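Local coordinates for protein NRD1 (Saccharomyces cerevisiae, PDB 3CLJ) that probably binds the phosphorylated C-terminal domain of RNA polymerase II through its CTD-interacting domain, within the Nrd1-Nab3-Sen1 termination complex, at residues E11-K14 with D15-S18; R121-L124 with D125-R129. One frame throughout, in Å; residues are numbered along the deposited sequence.

Contact 1: residues E11-K14 with D15-S18; sequences ESFK and DLKS. With SO4 (sulfate ion), chain B.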
ATOM      1  N   GLU A  11       9.791   8.005   5.885  1.00 45.08           N
ATOM      2  CA  GLU A  11      10.423   9.109   5.210  1.00 44.91           C
ATOM      3  C   GLU A  11      11.725   8.736   4.461  1.00 45.47           C
ATOM      4  O   GLU A  11      12.015   9.332   3.408  1.00 45.24           O
ATOM      5  CB  GLU A  11      10.689  10.311   6.187  1.00 46.20           C
ATOM      6  CG  GLU A  11       9.430  11.035   6.669  1.00 42.47           C
ATOM      7  CD  GLU A  11       9.611  11.861   7.928  1.00 45.78           C
ATOM      8  OE1 GLU A  11      10.640  11.732   8.648  1.00 47.89           O
ATOM      9  OE2 GLU A  11       8.693  12.656   8.209  1.00 45.46           O
ATOM     10  N   SER A  12      12.531   7.799   4.988  1.00 45.38           N
ATOM     11  CA  SER A  12      13.802   7.445   4.356  1.00 45.61           C
ATOM     12  C   SER A  12      13.678   6.794   2.950  1.00 45.23           C
ATOM     13  O   SER A  12      14.677   6.675   2.244  1.00 45.09           O
ATOM     14  CB  SER A  12      14.675   6.575   5.271  1.00 45.77           C
ATOM     15  OG  SER A  12      14.104   5.282   5.421  1.00 47.49           O
ATOM     16  N   PHE A  13      12.476   6.372   2.559  1.00 47.06           N
ATOM     17  CA  PHE A  13      12.236   5.770   1.230  1.00 48.17           C
ATOM     18  C   PHE A  13      12.527   6.756   0.102  1.00 49.59           C
ATOM     19  O   PHE A  13      12.774   6.360  -1.048  1.00 49.79           O
ATOM     20  CB  PHE A  13      10.823   5.210   1.119  1.00 47.79           C
ATOM     21  CG  PHE A  13      10.673   3.788   1.661  1.00 48.23           C
ATOM     22  CD1 PHE A  13      10.645   3.549   3.062  1.00 46.39           C
ATOM     23  CD2 PHE A  13      10.539   2.692   0.785  1.00 47.94           C
ATOM     24  CE1 PHE A  13      10.503   2.292   3.586  1.00 45.25           C
ATOM     25  CE2 PHE A  13      10.386   1.357   1.305  1.00 43.91           C
ATOM     26  CZ  PHE A  13      10.377   1.159   2.719  1.00 43.61           C
ATOM     27  N   LYS A  14      12.531   8.051   0.444  1.00 51.59           N
ATOM     28  CA  LYS A  14      12.941   9.137  -0.461  1.00 52.20           C
ATOM     29  C   LYS A  14      14.437   9.122  -0.754  1.00 52.49           C
ATOM     30  O   LYS A  14      14.878   9.491  -1.850  1.00 53.26           O
ATOM     31  CB  LYS A  14      12.491  10.479   0.100  1.00 52.32           C
ATOM     32  CG  LYS A  14      10.955  10.539   0.342  1.00 54.44           C
ATOM     33  CD  LYS A  14      10.509  11.835   1.061  1.00 55.44           C
ATOM     34  CE  LYS A  14      10.613  11.710   2.596  1.00 58.74           C
ATOM     35  NZ  LYS A  14      11.093  12.969   3.383  1.00 56.52           N
ATOM     36  N   ASP A  15      15.229   8.665   0.206  1.00 52.30           N
ATOM     37  CA  ASP A  15      16.654   8.530  -0.006  1.00 52.06           C
ATOM     38  C   ASP A  15      17.050   7.293  -0.819  1.00 50.62           C
ATOM     39  O   ASP A  15      18.226   7.128  -1.153  1.00 50.69           O
ATOM     40  CB  ASP A  15      17.411   8.589   1.337  1.00 53.67           C
ATOM     41  CG  ASP A  15      17.083   9.872   2.157  1.00 57.09           C
ATOM     42  OD1 ASP A  15      16.550  10.854   1.579  1.00 58.48           O
ATOM     43  OD2 ASP A  15      17.368   9.892   3.385  1.00 59.93           O
ATOM     44  N   LEU A  16      16.078   6.432  -1.127  1.00 49.04           N
ATOM     45  CA  LEU A  16      16.311   5.270  -1.984  1.00 46.49           C
ATOM     46  C   LEU A  16      16.029   5.660  -3.409  1.00 45.45           C
ATOM     47  O   LEU A  16      14.929   6.074  -3.730  1.00 45.36           O
ATOM     48  CB  LEU A  16      15.428   4.082  -1.582  1.00 45.32           C
ATOM     49  CG  LEU A  16      15.616   3.523  -0.176  1.00 44.78           C
ATOM     50  CD1 LEU A  16      14.476   2.545   0.160  1.00 43.84           C
ATOM     51  CD2 LEU A  16      17.046   2.949   0.035  1.00 43.37           C
ATOM     52  N   LYS A  17      17.023   5.498  -4.268  1.00 45.40           N
ATOM     53  CA  LYS A  17      16.878   5.776  -5.696  1.00 46.02           C
ATOM     54  C   LYS A  17      15.673   5.025  -6.330  1.00 45.66           C
ATOM     55  O   LYS A  17      14.879   5.610  -7.108  1.00 44.66           O
ATOM     56  CB  LYS A  17      18.201   5.478  -6.425  1.00 46.95           C
ATOM     57  CG  LYS A  17      18.085   5.674  -7.936  1.00 51.04           C
ATOM     58  CD  LYS A  17      19.438   5.587  -8.627  1.00 55.84           C
ATOM     59  CE  LYS A  17      19.268   5.946 -10.113  1.00 56.67           C
ATOM     60  NZ  LYS A  17      20.543   5.778 -10.865  1.00 57.96           N
ATOM     61  N   SER A  18      15.538   3.742  -5.957  1.00 44.45           N
ATOM     62  CA  SER A  18      14.479   2.849  -6.469  1.00 43.46           C
ATOM     63  C   SER A  18      13.116   3.089  -5.787  1.00 42.71           C
ATOM     64  O   SER A  18      12.082   2.695  -6.334  1.00 43.30           O
ATOM     65  CB  SER A  18      14.896   1.382  -6.262  1.00 42.99           C
ATOM     66  OG  SER A  18      14.960   1.102  -4.862  1.00 40.17           O
TER
HETATM   67  S   SO4 B 200      18.450   2.183  -3.971  1.00 73.25           S
HETATM   68  O1  SO4 B 200      19.124   3.455  -3.605  1.00 73.53           O
HETATM   69  O2  SO4 B 200      17.039   2.238  -3.576  1.00 73.85           O
HETATM   70  O3  SO4 B 200      18.450   1.929  -5.420  1.00 71.55           O
HETATM   71  O4  SO4 B 200      19.085   1.082  -3.227  1.00 74.30           O
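A turn in the loop between helix 3-11 and helix 22-34 of the all-helical CTD-interacting domain brings S12 and F13 against D15 and L16. F13 and K14 lie in a 3-10 segment. The backbone N of D15 donates to S12 O at 2.9 Å. This bond is bent, with an N-H...O angle of 137°, and the donor sits above the carbonyl plane of S12. One residue on, L16 N gives a weak bond to F13 O at 3.3 Å. Both bonds run from a residue to the one three before it, as in 3-10 geometry. The side chains of F13 and L16 lie side by side and point the same way. L16 CD1 approaches the ring of F13 obliquely, 4.0 Å from F13 CD2. With L16 CG anti to its carbonyl carbon (chi1 -61°) and chi2 extended, CD1 is carried to the F13 side. The buried F13 ring also packs on R24, I25 and L28 of helix 22-34, joining the turn to that helix. S12 OG turns back to a hydrogen bond with T9 O of helix 3-11. Past L16 the backbone receives a sulfate ion, probably from the crystallisation liquor. K17 N donates to sulfate O1 at 3.0 Å. S18 N donates to sulfate O2 at 3.2 Å in a nearly straight bond, and makes a weaker one to O3. Two backbone amides and a hydroxyl thus grip the anion. The hydroxyl has two partners, since S18 OG is also hydrogen-bonded to I20 N. With chi1 at 66°, S18 OG lies between its own backbone N and carbonyl carbon, and it donates to sulfate O2 at 2.7 Å.

Contact 2: residues R121-L124 with D125-R129; sequences RMLL and DIWDR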
ATOM      1  N   ARG A 121       0.305  -3.768 -12.399  1.00 45.94           N
ATOM      2  CA  ARG A 121      -0.598  -4.799 -12.944  1.00 46.57           C
ATOM      3  C   ARG A 121      -0.448  -6.162 -12.240  1.00 47.63           C
ATOM      4  O   ARG A 121      -1.454  -6.744 -11.830  1.00 47.03           O
ATOM      5  CB  ARG A 121      -0.400  -4.864 -14.459  1.00 46.75           C
ATOM      6  CG  ARG A 121      -1.626  -5.275 -15.285  0.50 48.68           C
ATOM      7  CD  ARG A 121      -1.946  -6.777 -15.224  0.50 49.35           C
ATOM      8  NE  ARG A 121      -2.272  -7.351 -16.528  0.50 47.74           N
ATOM      9  CZ  ARG A 121      -2.811  -6.702 -17.559  0.50 47.42           C
ATOM     10  NH1 ARG A 121      -3.131  -5.427 -17.479  0.50 49.00           N
ATOM     11  NH2 ARG A 121      -3.022  -7.336 -18.695  0.50 47.78           N
ATOM     12  N   MET A 122       0.789  -6.654 -12.040  1.00 49.00           N
ATOM     13  CA  MET A 122       0.965  -7.937 -11.328  1.00 48.61           C
ATOM     14  C   MET A 122       0.560  -7.909  -9.904  1.00 47.82           C
ATOM     15  O   MET A 122      -0.031  -8.852  -9.375  1.00 48.25           O
ATOM     16  CB  MET A 122       2.410  -8.468 -11.356  1.00 51.70           C
ATOM     17  CG  MET A 122       2.522  -9.813 -10.511  1.00 52.31           C
ATOM     18  SD  MET A 122       1.655 -11.273 -11.221  1.00 65.43           S
ATOM     19  CE  MET A 122       0.633 -11.762  -9.841  1.00 55.56           C
ATOM     20  N   LEU A 123       0.858  -6.802  -9.257  1.00 46.67           N
ATOM     21  CA  LEU A 123       0.390  -6.576  -7.930  1.00 46.47           C
ATOM     22  C   LEU A 123      -1.143  -6.578  -7.835  1.00 46.17           C
ATOM     23  O   LEU A 123      -1.725  -7.162  -6.884  1.00 45.73           O
ATOM     24  CB  LEU A 123       1.003  -5.236  -7.452  1.00 47.01           C
ATOM     25  CG  LEU A 123       1.156  -4.919  -5.992  1.00 47.71           C
ATOM     26  CD1 LEU A 123       2.069  -5.928  -5.260  1.00 41.13           C
ATOM     27  CD2 LEU A 123       1.554  -3.412  -5.783  1.00 43.97           C
ATOM     28  N   LEU A 124      -1.822  -5.906  -8.792  1.00 45.38           N
ATOM     29  CA  LEU A 124      -3.300  -6.047  -8.915  1.00 44.56           C
ATOM     30  C   LEU A 124      -3.747  -7.500  -9.003  1.00 44.52           C
ATOM     31  O   LEU A 124      -4.807  -7.885  -8.460  1.00 44.29           O
ATOM     32  CB  LEU A 124      -3.856  -5.243 -10.129  1.00 43.45           C
ATOM     33  CG  LEU A 124      -3.768  -3.726  -9.839  1.00 45.17           C
ATOM     34  CD1 LEU A 124      -4.076  -2.855 -11.065  1.00 44.31           C
ATOM     35  CD2 LEU A 124      -4.721  -3.372  -8.629  1.00 41.32           C
ATOM     36  N   ASP A 125      -2.956  -8.320  -9.701  1.00 44.90           N
ATOM     37  CA  ASP A 125      -3.309  -9.739  -9.860  1.00 45.98           C
ATOM     38  C   ASP A 125      -3.192 -10.525  -8.559  1.00 45.70           C
ATOM     39  O   ASP A 125      -4.051 -11.350  -8.221  1.00 46.07           O
ATOM     40  CB  ASP A 125      -2.478 -10.375 -10.979  1.00 46.43           C
ATOM     41  CG  ASP A 125      -2.930  -9.911 -12.364  1.00 50.23           C
ATOM     42  OD1 ASP A 125      -4.042  -9.329 -12.456  1.00 52.69           O
ATOM     43  OD2 ASP A 125      -2.190 -10.126 -13.365  1.00 53.21           O
ATOM     44  N   ILE A 126      -2.130 -10.247  -7.817  1.00 46.55           N
ATOM     45  CA  ILE A 126      -1.953 -10.762  -6.449  1.00 46.71           C
ATOM     46  C   ILE A 126      -3.067 -10.253  -5.516  1.00 46.50           C
ATOM     47  O   ILE A 126      -3.647 -11.045  -4.776  1.00 48.26           O
ATOM     48  CB  ILE A 126      -0.520 -10.396  -5.943  1.00 47.08           C
ATOM     49  CG1 ILE A 126       0.532 -11.294  -6.629  1.00 47.94           C
ATOM     50  CG2 ILE A 126      -0.392 -10.415  -4.411  1.00 48.91           C
ATOM     51  CD1 ILE A 126       1.794 -10.513  -6.801  1.00 52.75           C
ATOM     52  N   TRP A 127      -3.415  -8.970  -5.571  1.00 45.21           N
ATOM     53  CA  TRP A 127      -4.542  -8.477  -4.750  1.00 45.00           C
ATOM     54  C   TRP A 127      -5.844  -9.217  -5.063  1.00 45.13           C
ATOM     55  O   TRP A 127      -6.606  -9.604  -4.167  1.00 44.00           O
ATOM     56  CB  TRP A 127      -4.697  -6.960  -4.956  1.00 45.60           C
ATOM     57  CG  TRP A 127      -3.526  -6.217  -4.339  1.00 44.22           C
ATOM     58  CD1 TRP A 127      -2.474  -6.799  -3.615  1.00 44.98           C
ATOM     59  CD2 TRP A 127      -3.255  -4.809  -4.355  1.00 45.08           C
ATOM     60  NE1 TRP A 127      -1.616  -5.847  -3.176  1.00 45.27           N
ATOM     61  CE2 TRP A 127      -2.061  -4.608  -3.588  1.00 44.88           C
ATOM     62  CE3 TRP A 127      -3.918  -3.691  -4.879  1.00 45.04           C
ATOM     63  CZ2 TRP A 127      -1.535  -3.355  -3.344  1.00 44.70           C
ATOM     64  CZ3 TRP A 127      -3.370  -2.447  -4.660  1.00 44.13           C
ATOM     65  CH2 TRP A 127      -2.185  -2.281  -3.902  1.00 44.76           C
ATOM     66  N   ASP A 128      -6.099  -9.386  -6.357  1.00 45.89           N
ATOM     67  CA  ASP A 128      -7.253 -10.130  -6.864  1.00 47.40           C
ATOM     68  C   ASP A 128      -7.231 -11.566  -6.322  1.00 48.34           C
ATOM     69  O   ASP A 128      -8.207 -12.048  -5.756  1.00 48.66           O
ATOM     70  CB  ASP A 128      -7.211 -10.126  -8.408  1.00 47.12           C
ATOM     71  CG  ASP A 128      -8.430 -10.772  -9.044  1.00 49.34           C
ATOM     72  OD1 ASP A 128      -9.522 -10.141  -9.084  1.00 58.75           O
ATOM     73  OD2 ASP A 128      -8.300 -11.903  -9.517  1.00 45.44           O
ATOM     74  N   ARG A 129      -6.118 -12.262  -6.476  1.00 50.29           N
ATOM     75  CA  ARG A 129      -6.107 -13.653  -5.981  1.00 51.69           C
ATOM     76  C   ARG A 129      -6.231 -13.785  -4.444  1.00 51.44           C
ATOM     77  O   ARG A 129      -6.834 -14.734  -3.969  1.00 50.86           O
ATOM     78  CB  ARG A 129      -4.972 -14.470  -6.586  1.00 52.29           C
ATOM     79  CG  ARG A 129      -5.488 -15.508  -7.592  1.00 58.83           C
ATOM     80  CD  ARG A 129      -5.246 -15.165  -9.076  1.00 67.96           C
ATOM     81  NE  ARG A 129      -5.712 -13.826  -9.481  1.00 72.61           N
ATOM     82  CZ  ARG A 129      -5.636 -13.343 -10.726  1.00 75.13           C
ATOM     83  NH1 ARG A 129      -5.124 -14.079 -11.721  1.00 76.84           N
ATOM     84  NH2 ARG A 129      -6.089 -12.125 -10.985  1.00 76.24           N
TER
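L123 CG is anti to its backbone N (chi1 -157°), while W127 CG is anti to its carbonyl carbon (chi1 -69°). These torsions bring the leucine branch to the indole one turn along helix 114-130. L123 CD2 meets W127 CZ2 at 3.9 Å. L123 O lies over one face of the ring, 3.2 Å above its plane and offset toward the rim, and accepts W127 N at 2.8 Å. L124 CD2 comes obliquely to W127 CE3 at 3.8 Å. W127 NE1 is hydrogen-bonded to D66 OD1 of helix 58-77, and the ring packs on I101 and L105 of helix 90-111. Were W127 an alanine, the space beside L123 and L124 would probably open and D66 would lose its indole donor. On another side of the helix M122 crosses I126 at about a right angle, with M122 CE tight against I126 CG1 at 3.2 Å. D125 forms a salt bridge with R142. R129 NH2 makes a weak, charged bond to D128 OD2 at 2.7 Å. It stands a long 3.8 Å from D125 OD1, an oxygen well out of the guanidinium plane, so only charges act. L123, L124 and W127 thus face neighbouring helices, while D125 probably feels positive charge from R142 and R129.

How the contacts relate
Both contacts are local and belong to one CTD-interacting domain, but they do not touch. Their centres lie 24 Å apart, and their nearest atoms are about 12 Å apart. Contact 1 comes first in the chain, at the surface, its centre about 16 Å from the centre of the chain. Contact 2 sits deeper, its centre about 12 Å from the centre of the chain, near the C-terminal end of helix 114-130. The first packs on helix 22-34, the second on helices 58-77 and 90-111. The sulfate belongs to contact 1. L16 also has its side chain about 5 Å from a bound glycerol, probably from the crystallisation liquor.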